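Local structure of AxyAgu115A (Amphibacillus xylanus NBRC 15112, 6NPS) at residues P347-L352 and I379-D384; R391-E396 and F441-L446; Q540-I545 and L581-L586; Q608-L613 and P653-V658. The protein is a family GH115 alpha-glucuronidase that probably removes glucuronic acid side groups from arabinoglucuronoxylan in coordinated action with alpha-arabinofuranosidases. The protein carries 3 engineered substitutions. One frame throughout, in Å; residues are numbered along the deposited sequence. Where two conformers were deposited one is given.

Interaction 1 (P347-L352 and I379-D384)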
# COMPACT_ATOMS: atom_id res chain seq x y z
N PRO A 347 50.75 19.24 19.42
CA PRO A 347 49.28 19.15 19.41
C PRO A 347 48.83 17.74 19.03
O PRO A 347 49.23 17.19 17.99
CB PRO A 347 48.85 20.18 18.35
CG PRO A 347 50.06 21.07 18.16
CD PRO A 347 51.27 20.18 18.41
N ARG A 348 48.00 17.16 19.88
CA ARG A 348 47.46 15.83 19.64
C ARG A 348 45.98 15.85 19.95
O ARG A 348 45.50 16.70 20.72
CB ARG A 348 48.16 14.76 20.48
CG ARG A 348 49.65 14.57 20.19
CD ARG A 348 50.38 14.01 21.42
NE ARG A 348 50.49 15.02 22.48
CZ ARG A 348 50.50 14.75 23.79
NH1 ARG A 348 50.44 13.49 24.22
NH2 ARG A 348 50.60 15.74 24.66
N MET A 349 45.26 14.90 19.34
CA MET A 349 43.80 14.85 19.45
C MET A 349 43.36 13.39 19.52
O MET A 349 43.85 12.54 18.77
CB MET A 349 43.13 15.54 18.25
CG MET A 349 41.57 15.54 18.27
SD MET A 349 40.90 14.17 17.24
CE MET A 349 41.22 14.82 15.59
N LEU A 350 42.42 13.12 20.42
CA LEU A 350 41.79 11.81 20.53
C LEU A 350 40.31 11.99 20.23
O LEU A 350 39.63 12.81 20.86
CB LEU A 350 42.01 11.21 21.92
CG LEU A 350 41.15 9.96 22.10
CD1 LEU A 350 41.71 8.82 21.22
CD2 LEU A 350 41.15 9.56 23.57
N ALA A 351 39.81 11.28 19.23
CA ALA A 351 38.42 11.40 18.83
C ALA A 351 37.56 10.52 19.72
O ALA A 351 37.78 9.31 19.80
CB ALA A 351 38.26 11.01 17.37
N LEU A 352 36.58 11.12 20.40
CA LEU A 352 35.54 10.32 21.06
C LEU A 352 34.37 10.09 20.10
O LEU A 352 33.23 10.43 20.38
CB LEU A 352 35.08 10.99 22.34
CG LEU A 352 36.24 11.37 23.23
CD1 LEU A 352 35.73 11.94 24.54
CD2 LEU A 352 37.18 10.19 23.47
N ILE A 379 43.92 17.20 23.04
CA ILE A 379 42.57 17.68 22.74
C ILE A 379 41.61 16.50 22.68
O ILE A 379 41.86 15.53 21.97
CB ILE A 379 42.55 18.43 21.39
CG1 ILE A 379 43.50 19.63 21.40
CG2 ILE A 379 41.11 18.86 21.06
CD1 ILE A 379 43.98 19.98 20.00
N LEU A 380 40.48 16.61 23.38
CA LEU A 380 39.49 15.52 23.42
C LEU A 380 38.37 15.93 22.50
O LEU A 380 37.59 16.84 22.81
CB LEU A 380 39.02 15.26 24.85
CG LEU A 380 40.13 14.79 25.80
CD1 LEU A 380 39.69 14.71 27.26
CD2 LEU A 380 40.64 13.41 25.38
N MET A 381 38.30 15.30 21.33
CA MET A 381 37.37 15.76 20.31
C MET A 381 36.05 15.01 20.48
O MET A 381 36.00 13.79 20.26
CB MET A 381 37.92 15.58 18.91
CG MET A 381 36.97 16.25 17.89
SD MET A 381 37.46 15.98 16.20
CE MET A 381 37.37 14.21 16.11
N LEU A 382 35.01 15.73 20.91
CA LEU A 382 33.66 15.19 20.97
C LEU A 382 33.05 15.24 19.57
O LEU A 382 33.55 15.92 18.67
CB LEU A 382 32.79 16.00 21.96
CG LEU A 382 33.37 15.99 23.39
CD1 LEU A 382 32.82 17.10 24.27
CD2 LEU A 382 33.15 14.66 24.05
N CYS A 383 31.95 14.51 19.39
CA CYS A 383 31.37 14.41 18.06
C CYS A 383 29.87 14.55 18.19
O CYS A 383 29.31 14.18 19.23
CB CYS A 383 31.74 13.07 17.40
SG CYS A 383 33.59 12.79 17.45
N ASP A 384 29.24 15.11 17.15
CA ASP A 384 27.78 15.04 17.07
C ASP A 384 27.35 13.62 16.70
O ASP A 384 28.16 12.69 16.61
CB ASP A 384 27.24 16.07 16.09
CG ASP A 384 27.48 15.70 14.61
OD1 ASP A 384 28.21 14.72 14.29
OD2 ASP A 384 26.90 16.41 13.73
O HOH W 1 31.31 12.47 21.27

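Interaction 2 (R391-E396 and F441-L446)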
# COMPACT_ATOMS: atom_id res chain seq x y z
N ARG A 391 26.21 15.21 21.11
CA ARG A 391 26.09 14.13 22.07
C ARG A 391 26.46 14.65 23.45
O ARG A 391 26.00 15.73 23.85
CB ARG A 391 26.97 12.94 21.62
CG ARG A 391 26.54 12.40 20.24
CD ARG A 391 27.48 11.26 19.77
NE ARG A 391 27.36 10.13 20.67
CZ ARG A 391 28.12 9.04 20.63
NH1 ARG A 391 29.09 8.94 19.72
NH2 ARG A 391 27.93 8.07 21.51
N THR A 392 27.27 13.92 24.21
CA THR A 392 27.63 14.43 25.53
C THR A 392 28.65 15.55 25.40
O THR A 392 29.32 15.71 24.37
CB THR A 392 28.19 13.34 26.43
OG1 THR A 392 29.43 12.89 25.89
CG2 THR A 392 27.19 12.20 26.52
N LEU A 393 28.75 16.33 26.46
CA LEU A 393 29.54 17.55 26.49
C LEU A 393 30.26 17.60 27.83
O LEU A 393 29.87 16.91 28.78
CB LEU A 393 28.61 18.77 26.30
CG LEU A 393 27.91 18.91 24.93
CD1 LEU A 393 26.91 20.08 24.98
CD2 LEU A 393 28.92 19.09 23.74
N PRO A 394 31.29 18.43 27.96
CA PRO A 394 32.06 18.44 29.21
C PRO A 394 31.22 18.86 30.42
O PRO A 394 30.49 19.86 30.38
CB PRO A 394 33.18 19.45 28.93
CG PRO A 394 33.31 19.47 27.43
CD PRO A 394 31.89 19.32 26.94
N THR A 395 31.31 18.07 31.49
CA THR A 395 30.86 18.52 32.80
C THR A 395 31.84 19.58 33.33
O THR A 395 32.94 19.78 32.80
CB THR A 395 30.84 17.36 33.80
OG1 THR A 395 32.18 16.88 34.00
CG2 THR A 395 30.01 16.22 33.28
N GLU A 396 31.45 20.21 34.43
CA GLU A 396 32.26 21.26 35.03
C GLU A 396 33.62 20.72 35.43
O GLU A 396 34.64 21.37 35.24
CB GLU A 396 31.55 21.86 36.24
CG GLU A 396 30.52 22.93 35.90
CD GLU A 396 29.67 23.33 37.09
OE1 GLU A 396 29.45 22.48 37.97
OE2 GLU A 396 29.23 24.50 37.14
N PHE A 441 29.45 24.89 26.86
CA PHE A 441 29.93 23.81 27.71
C PHE A 441 31.47 23.70 27.71
O PHE A 441 32.00 22.70 28.20
CB PHE A 441 29.33 22.48 27.28
CG PHE A 441 27.93 22.21 27.82
CD1 PHE A 441 26.84 22.86 27.28
CD2 PHE A 441 27.74 21.29 28.86
CE1 PHE A 441 25.55 22.60 27.74
CE2 PHE A 441 26.47 21.02 29.34
CZ PHE A 441 25.37 21.67 28.77
N GLY A 442 32.17 24.66 27.12
CA GLY A 442 33.61 24.66 27.18
C GLY A 442 34.30 23.89 26.07
O GLY A 442 35.44 23.47 26.26
N VAL A 443 33.66 23.72 24.92
CA VAL A 443 34.30 23.08 23.77
C VAL A 443 34.83 24.19 22.89
O VAL A 443 34.11 24.73 22.04
CB VAL A 443 33.33 22.19 22.98
CG1 VAL A 443 34.09 21.51 21.79
CG2 VAL A 443 32.75 21.11 23.90
N ARG A 444 36.11 24.52 23.05
CA ARG A 444 36.61 25.76 22.49
C ARG A 444 37.96 25.64 21.81
O ARG A 444 38.44 26.64 21.28
CB ARG A 444 36.72 26.82 23.59
CG ARG A 444 35.38 27.22 24.14
CD ARG A 444 35.49 28.14 25.32
NE ARG A 444 34.19 28.29 25.94
CZ ARG A 444 33.94 29.11 26.95
NH1 ARG A 444 34.92 29.88 27.45
NH2 ARG A 444 32.73 29.15 27.49
N ASP A 445 38.58 24.46 21.79
CA ASP A 445 39.92 24.37 21.22
C ASP A 445 39.92 23.95 19.76
O ASP A 445 40.78 24.40 18.99
CB ASP A 445 40.75 23.40 22.04
CG ASP A 445 41.29 24.07 23.31
OD1 ASP A 445 40.48 24.37 24.23
OD2 ASP A 445 42.52 24.31 23.37
N LEU A 446 38.97 23.14 19.33
CA LEU A 446 39.00 22.69 17.95
C LEU A 446 37.57 22.50 17.47
O LEU A 446 36.77 21.87 18.16
CB LEU A 446 39.80 21.37 17.85
CG LEU A 446 40.00 20.78 16.45
CD1 LEU A 446 41.31 19.94 16.40
CD2 LEU A 446 38.85 19.88 16.11

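Interaction 3 (Q540-I545 and L581-L586)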
# COMPACT_ATOMS: atom_id res chain seq x y z
N GLN A 540 -0.09 23.59 1.76
CA GLN A 540 0.64 24.78 2.22
C GLN A 540 2.12 24.72 1.82
O GLN A 540 2.69 25.73 1.39
CB GLN A 540 0.49 24.94 3.74
CG GLN A 540 -0.81 25.66 4.05
CD GLN A 540 -1.28 25.50 5.49
OE1 GLN A 540 -0.55 25.02 6.37
NE2 GLN A 540 -2.52 25.92 5.73
N LEU A 541 2.76 23.56 1.94
CA LEU A 541 4.17 23.48 1.54
C LEU A 541 4.32 23.61 0.01
O LEU A 541 5.21 24.34 -0.46
CB LEU A 541 4.76 22.16 2.05
CG LEU A 541 6.24 21.89 1.76
CD1 LEU A 541 7.06 23.16 2.17
CD2 LEU A 541 6.69 20.67 2.55
N LEU A 542 3.44 22.97 -0.78
CA LEU A 542 3.46 23.16 -2.24
C LEU A 542 3.34 24.63 -2.62
O LEU A 542 3.98 25.10 -3.58
CB LEU A 542 2.33 22.35 -2.91
CG LEU A 542 2.72 20.87 -3.04
CD1 LEU A 542 1.49 20.01 -3.38
CD2 LEU A 542 3.83 20.65 -4.10
N ASP A 543 2.48 25.38 -1.92
CA ASP A 543 2.31 26.79 -2.24
C ASP A 543 3.55 27.59 -1.89
O ASP A 543 3.94 28.49 -2.64
CB ASP A 543 1.09 27.35 -1.53
CG ASP A 543 -0.21 26.79 -2.07
OD1 ASP A 543 -0.20 26.30 -3.22
OD2 ASP A 543 -1.23 26.84 -1.34
N ARG A 544 4.18 27.31 -0.74
CA ARG A 544 5.48 27.92 -0.40
C ARG A 544 6.54 27.61 -1.45
O ARG A 544 7.29 28.49 -1.87
CB ARG A 544 5.95 27.44 0.97
CG ARG A 544 5.38 28.23 2.14
CD ARG A 544 5.50 27.49 3.46
NE ARG A 544 6.87 27.45 3.96
CZ ARG A 544 7.36 26.46 4.71
NH1 ARG A 544 6.59 25.44 5.05
NH2 ARG A 544 8.62 26.50 5.13
N ILE A 545 6.65 26.34 -1.84
CA ILE A 545 7.61 25.94 -2.86
C ILE A 545 7.34 26.66 -4.17
O ILE A 545 8.28 27.14 -4.82
CB ILE A 545 7.57 24.40 -3.05
CG1 ILE A 545 8.17 23.73 -1.83
CG2 ILE A 545 8.26 24.01 -4.36
CD1 ILE A 545 8.00 22.17 -1.81
N LEU A 581 12.71 18.62 -5.81
CA LEU A 581 12.61 17.24 -5.31
C LEU A 581 11.50 17.11 -4.26
O LEU A 581 10.77 16.10 -4.25
CB LEU A 581 13.95 16.85 -4.68
CG LEU A 581 13.98 15.41 -4.14
CD1 LEU A 581 15.41 14.94 -4.31
CD2 LEU A 581 13.62 15.37 -2.65
N GLN A 582 11.40 18.07 -3.33
CA GLN A 582 10.31 18.05 -2.35
C GLN A 582 8.95 18.08 -3.08
O GLN A 582 8.06 17.28 -2.79
CB GLN A 582 10.40 19.24 -1.40
CG GLN A 582 11.68 19.33 -0.60
CD GLN A 582 11.60 18.53 0.68
OE1 GLN A 582 10.52 18.35 1.24
NE2 GLN A 582 12.74 18.03 1.15
N LYS A 583 8.82 18.98 -4.05
CA LYS A 583 7.56 19.12 -4.79
C LYS A 583 7.17 17.83 -5.48
O LYS A 583 6.00 17.43 -5.48
CB LYS A 583 7.72 20.24 -5.80
CG LYS A 583 6.55 20.43 -6.78
CD LYS A 583 6.91 21.62 -7.69
CE LYS A 583 5.88 21.87 -8.80
NZ LYS A 583 6.55 22.82 -9.78
N MET A 584 8.15 17.18 -6.11
CA MET A 584 7.90 15.93 -6.81
C MET A 584 7.24 14.92 -5.90
O MET A 584 6.26 14.27 -6.27
CB MET A 584 9.22 15.35 -7.34
CG MET A 584 9.03 14.00 -8.04
SD MET A 584 10.66 13.38 -8.61
CE MET A 584 11.38 12.88 -7.06
N TRP A 585 7.79 14.75 -4.70
CA TRP A 585 7.26 13.76 -3.77
C TRP A 585 5.92 14.17 -3.19
O TRP A 585 5.08 13.31 -2.91
CB TRP A 585 8.26 13.52 -2.64
CG TRP A 585 9.45 12.68 -3.09
CD1 TRP A 585 10.76 13.06 -3.13
CD2 TRP A 585 9.40 11.31 -3.51
NE1 TRP A 585 11.54 12.01 -3.55
CE2 TRP A 585 10.73 10.92 -3.79
CE3 TRP A 585 8.36 10.38 -3.67
CZ2 TRP A 585 11.07 9.64 -4.23
CZ3 TRP A 585 8.68 9.10 -4.11
CH2 TRP A 585 10.04 8.73 -4.38
N LEU A 586 5.74 15.45 -2.88
CA LEU A 586 4.47 15.94 -2.38
C LEU A 586 3.36 15.76 -3.41
O LEU A 586 2.26 15.32 -3.07
CB LEU A 586 4.60 17.41 -1.99
CG LEU A 586 5.51 17.66 -0.78
CD1 LEU A 586 5.76 19.16 -0.69
CD2 LEU A 586 4.88 17.16 0.45

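Interaction 4 (Q608-L613 and P653-V658)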
# COMPACT_ATOMS: atom_id res chain seq x y z
N GLN A 608 2.52 15.74 -13.58
CA GLN A 608 3.31 16.75 -12.87
C GLN A 608 4.49 16.12 -12.13
O GLN A 608 5.58 16.71 -12.08
CB GLN A 608 2.40 17.54 -11.93
CG GLN A 608 1.49 18.47 -12.73
CD GLN A 608 0.45 19.16 -11.87
OE1 GLN A 608 0.15 18.72 -10.77
NE2 GLN A 608 -0.12 20.25 -12.40
N VAL A 609 4.31 14.92 -11.56
CA VAL A 609 5.42 14.23 -10.91
C VAL A 609 6.51 13.92 -11.92
O VAL A 609 7.69 14.20 -11.68
CB VAL A 609 4.90 12.96 -10.20
CG1 VAL A 609 6.11 12.12 -9.65
CG2 VAL A 609 3.91 13.32 -9.08
N LYS A 610 6.11 13.40 -13.07
CA LYS A 610 7.03 13.07 -14.15
C LYS A 610 7.83 14.29 -14.59
O LYS A 610 9.05 14.20 -14.84
CB LYS A 610 6.22 12.51 -15.33
CG LYS A 610 6.84 11.40 -16.12
CD LYS A 610 6.01 11.04 -17.40
CE LYS A 610 4.53 10.90 -17.11
NZ LYS A 610 3.78 10.31 -18.30
N ALA A 611 7.17 15.44 -14.69
CA ALA A 611 7.89 16.65 -15.12
C ALA A 611 8.91 17.12 -14.08
O ALA A 611 9.96 17.66 -14.45
CB ALA A 611 6.90 17.79 -15.41
N CYS A 612 8.59 16.98 -12.79
CA CYS A 612 9.57 17.27 -11.74
C CYS A 612 10.80 16.38 -11.86
O CYS A 612 11.95 16.83 -11.68
CB CYS A 612 8.95 17.07 -10.35
SG CYS A 612 7.81 18.40 -9.92
N LEU A 613 10.58 15.10 -12.12
CA LEU A 613 11.73 14.22 -12.26
C LEU A 613 12.62 14.62 -13.44
O LEU A 613 13.85 14.57 -13.37
CB LEU A 613 11.26 12.77 -12.40
CG LEU A 613 12.41 11.76 -12.36
CD1 LEU A 613 13.04 11.81 -10.98
CD2 LEU A 613 11.89 10.37 -12.65
N PRO A 653 9.64 7.81 -7.84
CA PRO A 653 8.19 7.80 -7.55
C PRO A 653 7.47 6.85 -8.49
O PRO A 653 7.80 6.75 -9.67
CB PRO A 653 7.75 9.25 -7.81
CG PRO A 653 9.02 10.05 -7.75
CD PRO A 653 10.15 9.17 -8.15
N VAL A 654 6.50 6.13 -7.94
CA VAL A 654 5.64 5.28 -8.75
C VAL A 654 4.38 6.09 -9.07
O VAL A 654 3.75 6.65 -8.16
CB VAL A 654 5.28 3.98 -8.01
CG1 VAL A 654 4.27 3.14 -8.86
CG2 VAL A 654 6.55 3.16 -7.72
N LEU A 655 4.01 6.18 -10.34
CA LEU A 655 2.87 7.01 -10.73
C LEU A 655 1.62 6.15 -10.74
O LEU A 655 1.65 5.02 -11.24
CB LEU A 655 3.05 7.59 -12.14
CG LEU A 655 4.38 8.29 -12.38
CD1 LEU A 655 4.41 8.75 -13.82
CD2 LEU A 655 4.48 9.46 -11.44
N SER A 656 0.51 6.70 -10.25
CA SER A 656 -0.76 5.98 -10.28
C SER A 656 -1.64 6.64 -11.32
O SER A 656 -1.75 7.87 -11.33
CB SER A 656 -1.45 6.03 -8.92
OG SER A 656 -0.71 5.34 -7.92
N TYR A 657 -2.26 5.85 -12.18
CA TYR A 657 -3.22 6.36 -13.14
C TYR A 657 -4.58 5.71 -12.93
O TYR A 657 -4.67 4.53 -12.59
CB TYR A 657 -2.79 6.14 -14.59
CG TYR A 657 -1.68 7.07 -15.02
CD1 TYR A 657 -0.34 6.72 -14.78
CD2 TYR A 657 -1.95 8.26 -15.66
CE1 TYR A 657 0.70 7.54 -15.18
CE2 TYR A 657 -0.90 9.11 -16.07
CZ TYR A 657 0.42 8.73 -15.82
OH TYR A 657 1.48 9.51 -16.20
N VAL A 658 -5.63 6.47 -13.18
CA VAL A 658 -7.00 6.02 -12.89
C VAL A 658 -7.69 5.70 -14.20
O VAL A 658 -7.43 6.35 -15.22
CB VAL A 658 -7.70 7.15 -12.10
CG1 VAL A 658 -9.17 7.07 -12.16
CG2 VAL A 658 -7.18 7.12 -10.63

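Interaction 1 (P347-L352 and I379-D384)
Four main-chain hydrogen bonds tie strand 348-351 to strand 379-383 as parallel neighbours. Ile379 N donates to Arg348 O (2.9 Å), arriving above that carbonyl's plane, and Leu350 N returns a bond lying nearly along the C=O axis of Ile379. Leu350 O then takes Met381 N in its carbonyl plane, and Met381 O takes Leu352 N at 2.7 Å. After this bond a water links the chains, accepting from Cys383 N at 2.8 Å and donating to Leu352 O at 2.9 Å. The backbones of Met349 and Leu380 bond outward instead, to Ile298 and Ile300 and to Gly404 and Gly406.

Met349 and Met381 cross obliquely on the face shared with Ala351. Met349, bent at chi2 and chi3, lays SD 3.7 Å from Met381 CB, while Met381 CE reaches Ala351 CB (3.6 Å). An alanine in place of Met349 would remove CG, SD and CE and would probably loosen Met381 and its packing with Trp214 from strand 212-214. Leu380, on the reverse face, and Leu352 both meet Phe360 of helix 356-361. Main-chain hydrogen bonds thus fix the register of this beta-alpha-beta unit of the TIM barrel, and flexible thioethers fill its inner side.

Interaction 2 (R391-E396 and F441-L446)
Thr392 OG1 is gripped twice, by hydrogen bonds to Glu357 OE2 and Tyr361 OH, which pin the start of segment 391-396; the contact with 441-446 that follows has no hydrogen bond and is largely apolar. Leu393, with CG anti to its carbonyl carbon, crosses Phe441 at about a right angle and lays CD1 over one face of the ring. This CH-pi contact puts Leu393 CD1 3.8 Å from the centroid of the Phe441 ring, 20° off the normal and offset toward the rim at Phe441 CD1. Leu393 CB touches the same side chain nearer CG and CD2. At the ring edge, in its plane, Pro394 O comes to 3.5 Å from Phe441 CD2, so one dipeptide meets both a face and an edge.

The pyrrolidine of Pro394 rests on the Phe441 carbonyl, with Pro394 CB 3.5 Å from Phe441 O. Pro394 CD also meets Val443 CG2 at 3.6 Å, the two side chains crossing at about a right angle. An alanine in place of Phe441 would remove the ring and would probably leave Leu393 without its flat support. Between Phe441 and Val443, Gly442 has a positive phi of 89° and is the C-prime residue of a Schellman motif ending helix 428-440, with Val443 N bonded to Ala438 O and Gly442 N to Tyr439 O. The contact joins this helix end to the loop that follows strand 379-383; Leu393 and Val443 pack on Met407 of strand 405-410, and Pro394 and Val443 on Leu382 of strand 379-383.

Interaction 3 (Q540-I545 and L581-L586)
Leu586 reaches from helix 564-596 into a cluster of Leu541, Leu542 and Ile545 on helix 537-558. Leu586 CD1 lies 3.7 Å from both CG and CD2 of Leu541, the side chains crossing at about a right angle. The same Leu586 CD1 meets Ile545 CD1 obliquely at 3.9 Å. Lower on the side chain, Leu586 CB slides past Leu542 CD2 (3.9 Å), the two leucines pointing in opposite directions.

Ile545, with CG1 anti to the carbonyl carbon, also sets CD1 against Gln582 CB at 3.8 Å. Gln582 bends at chi2 and sends its amide elsewhere: NE2 bonds Arg520 O, so only its aliphatic base serves this contact. Lys583 likewise contributes methylenes, with CG 3.8 Å from Leu542 CD2, before the extended chain leads its amine off to a weak, long ion pair with Asp546.

No hydrogen bond crosses between the segments. Their axes come within 10.1 Å at 146°, the antiparallel packing of two successive long helices. Ile516 of helix 500-519 flanks the seam, touching Leu541 and Gln582, while Met584 turns from it to pack on helix 601-629.

Interaction 4 (Q608-L613 and P653-V658)
Helix 608-613 and strand 655-657 run nearly antiparallel, their axes 10.1 Å apart at 155°, and the backbones are nearest between Val609 and Leu655. Val609 carries the apolar contact. Val609 CG1, anti to the backbone N (chi1 173°), lies 3.6 Å from Leu655 CD2 and 3.8 Å from Pro653 CB. The valine and leucine slide past each other in opposite directions, while the proline ring crosses Val609 obliquely. The second methyl of Leu655, CD1, comes 3.9 Å from Lys610 CE, so the leucine fork bridges the valine and the aliphatic part of the lysine.

Lys610, for which two conformers were deposited, bends at chi3 and brings NZ within 3.2 Å of Tyr657 OH. Glu607, earlier on the same helix, holds the tips of these two crossing side chains together, OE2 in a salt bridge with Lys610 NZ and OE1 in a hydrogen bond with Tyr657 OH, and its carboxylate would probably favour the charged form of the amine.

Asn588 and Asn591 of helix 564-596 donate their side-chain amides to Val654 O and Ser656 O, while Leu655 and Tyr657 pair in an antiparallel beta ladder with a strand of the second subunit, where Tyr657 meets Tyr657 of that subunit with ring planes about 85° apart. A short strand laid along helices and extended in this way by a strand of the second subunit forms an intersubunit beta-sheet, here part of the dimer interface.

The contacts form two touching pairs, about 39 to 48 Å apart between centres, on opposite sides of the chain's centre. Interactions 1 and 2 belong to the TIM barrel and meet where Leu382 CD1 packs on Pro394 CD: one is a buried strand pair held by main-chain hydrogen bonds, the other a meeting of loops held by an aromatic face and a proline. Interactions 3 and 4 share the helical bundle and touch through Met584 and Cys612, joining helices 564-596 and 601-629. Interaction 3 is buried and hydrocarbon in character; interaction 4 combines an apolar centre with a charged, partly exposed margin and alone of the four is touched by the second subunit.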